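Local coordinates for serpin-12 (Manduca sexta, PDB 6CJ7), which probably inhibits serine proteases as a serpin, controlling the prophenoloxidase activation system in larval hemolymph, at residues Ser250-Glu255 with Pro358-Leu363. Numbering follows the deposited sequence.
Sequences SSLSME and PFLAIL
The short link between the two helices that pack on serpin beta-sheet B (helices G and H of the family, 245-251 and 254-260) lies over strand 359-365, the central strand of an antiparallel trio with strands 232-239 and 370-377, and Leu-252 and Met-254 pack there on Leu-360 and Ile-362. The two backbones stay well apart, with the CA atoms of Met-254 and Ile-362 10.0 Å from each other. Leu-252, the first residue to leave the helical path, extends its CG anti to the backbone N (chi1 -177°), which carries CD2 to the strand. There CD2 lies 4.2 Å from CD1 of Leu-360, the two leucines passing alongside each other in opposite directions, and 4.3 Å from CD1 of Ile-362. One methyl of Leu-252 thus meets two residues that alternate along the strand and face the same side.

Met-254 starts out across the interface rather than into it; bends at chi2 (-53°) and chi3 (107°) bring the thioether end round, and CE meets CD1 of Ile-362 tip to tip at 4.2 Å. The same side chain also touches Pro-371 and Met-374 of strand 370-377, while Leu-360 packs against Val-245, Leu-248 and Leu-249 of helix 245-251. Between Leu-252 and Met-254 in sequence, Ser-253 takes the N-cap position of helix 254-260, its OG hydrogen-bonded to Asp-256 N, and the Leu-252 carbonyl is hydrogen-bonded to Lys-26 NZ.

All four touching residues are buried, and their methyl contacts lack the directionality of hydrogen bonds, so shape fit, with these neighbouring contacts, probably sets the link's position.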
loop_
_atom_site.group_PDB
_atom_site.type_symbol
_atom_site.label_atom_id
_atom_site.label_comp_id
_atom_site.label_asym_id
_atom_site.label_seq_id
_atom_site.Cartn_x
_atom_site.Cartn_y
_atom_site.Cartn_z
ATOM N N SER A 250 11.924 -2.560 11.408
ATOM C CA SER A 250 11.568 -1.815 12.614
ATOM C C SER A 250 12.332 -0.498 12.712
ATOM O O SER A 250 11.777 0.519 13.150
ATOM C CB SER A 250 11.826 -2.671 13.853
ATOM O OG SER A 250 10.913 -3.749 13.918
ATOM N N SER A 251 13.601 -0.491 12.299
ATOM C CA SER A 251 14.461 0.674 12.469
ATOM C C SER A 251 14.360 1.677 11.328
ATOM O O SER A 251 14.753 2.835 11.505
ATOM C CB SER A 251 15.924 0.234 12.611
ATOM O OG SER A 251 16.464 -0.189 11.365
ATOM N N LEU A 252 13.843 1.268 10.173
ATOM C CA LEU A 252 13.917 2.080 8.963
ATOM C C LEU A 252 12.809 3.127 8.946
ATOM O O LEU A 252 11.626 2.780 8.886
ATOM C CB LEU A 252 13.822 1.181 7.733
ATOM C CG LEU A 252 13.957 1.860 6.373
ATOM C CD1 LEU A 252 15.371 2.385 6.183
ATOM C CD2 LEU A 252 13.582 0.893 5.255
ATOM N N SER A 253 13.188 4.403 8.970
ATOM C CA SER A 253 12.215 5.480 8.865
ATOM C C SER A 253 12.005 5.870 7.405
ATOM O O SER A 253 12.856 5.637 6.545
ATOM C CB SER A 253 12.659 6.700 9.672
ATOM O OG SER A 253 13.702 7.396 9.017
ATOM N N MET A 254 10.841 6.464 7.128
ATOM C CA MET A 254 10.590 6.951 5.776
ATOM C C MET A 254 11.401 8.203 5.465
ATOM O O MET A 254 11.614 8.510 4.288
ATOM C CB MET A 254 9.097 7.215 5.563
ATOM C CG MET A 254 8.242 5.955 5.492
ATOM S SD MET A 254 8.814 4.739 4.273
ATOM C CE MET A 254 9.496 3.472 5.343
ATOM N N GLU A 255 11.866 8.923 6.490
ATOM C CA GLU A 255 12.832 9.988 6.256
ATOM C C GLU A 255 14.149 9.412 5.755
ATOM O O GLU A 255 14.785 9.988 4.865
ATOM C CB GLU A 255 13.039 10.799 7.535
ATOM C CG GLU A 255 11.818 11.631 7.957
ATOM C CD GLU A 255 10.649 10.787 8.462
ATOM O OE1 GLU A 255 10.886 9.708 9.050
ATOM O OE2 GLU A 255 9.488 11.204 8.262
ATOM N N PRO A 358 15.761 -12.817 2.294
ATOM C CA PRO A 358 14.655 -11.878 2.533
ATOM C C PRO A 358 15.072 -10.406 2.497
ATOM O O PRO A 358 16.143 -10.022 2.979
ATOM C CB PRO A 358 14.155 -12.289 3.927
ATOM C CG PRO A 358 14.390 -13.718 3.958
ATOM C CD PRO A 358 15.721 -13.948 3.242
ATOM N N PHE A 359 14.195 -9.581 1.929
ATOM C CA PHE A 359 14.501 -8.179 1.682
ATOM C C PHE A 359 13.220 -7.364 1.729
ATOM O O PHE A 359 12.115 -7.910 1.744
ATOM C CB PHE A 359 15.221 -7.980 0.333
ATOM C CG PHE A 359 14.399 -8.390 -0.866
ATOM C CD1 PHE A 359 14.463 -9.693 -1.346
ATOM C CD2 PHE A 359 13.621 -7.470 -1.541
ATOM C CE1 PHE A 359 13.728 -10.076 -2.459
ATOM C CE2 PHE A 359 12.873 -7.841 -2.647
ATOM C CZ PHE A 359 12.929 -9.144 -3.111
ATOM N N LEU A 360 13.386 -6.042 1.766
ATOM C CA LEU A 360 12.280 -5.094 1.766
ATOM C C LEU A 360 12.222 -4.397 0.415
ATOM O O LEU A 360 13.257 -4.010 -0.134
ATOM C CB LEU A 360 12.466 -4.025 2.837
ATOM C CG LEU A 360 12.471 -4.419 4.299
ATOM C CD1 LEU A 360 12.513 -3.130 5.111
ATOM C CD2 LEU A 360 11.218 -5.240 4.634
ATOM N N ALA A 361 11.017 -4.223 -0.116
ATOM C CA ALA A 361 10.834 -3.444 -1.332
ATOM C C ALA A 361 9.801 -2.363 -1.069
ATOM O O ALA A 361 8.746 -2.630 -0.495
ATOM C CB ALA A 361 10.398 -4.331 -2.506
ATOM N N ILE A 362 10.097 -1.141 -1.509
ATOM C CA ILE A 362 9.219 -0.000 -1.290
ATOM C C ILE A 362 8.976 0.641 -2.640
ATOM O O ILE A 362 9.930 0.979 -3.345
ATOM C CB ILE A 362 9.830 1.012 -0.308
ATOM C CG1 ILE A 362 10.024 0.355 1.061
ATOM C CG2 ILE A 362 8.935 2.256 -0.180
ATOM C CD1 ILE A 362 10.723 1.228 2.072
ATOM N N LEU A 363 7.710 0.764 -3.026
ATOM C CA LEU A 363 7.362 1.511 -4.225
ATOM C C LEU A 363 7.165 2.964 -3.829
ATOM O O LEU A 363 6.308 3.274 -2.993
ATOM C CB LEU A 363 6.111 0.943 -4.891
ATOM C CG LEU A 363 5.752 1.713 -6.172
ATOM C CD1 LEU A 363 6.743 1.372 -7.297
ATOM C CD2 LEU A 363 4.305 1.429 -6.582
#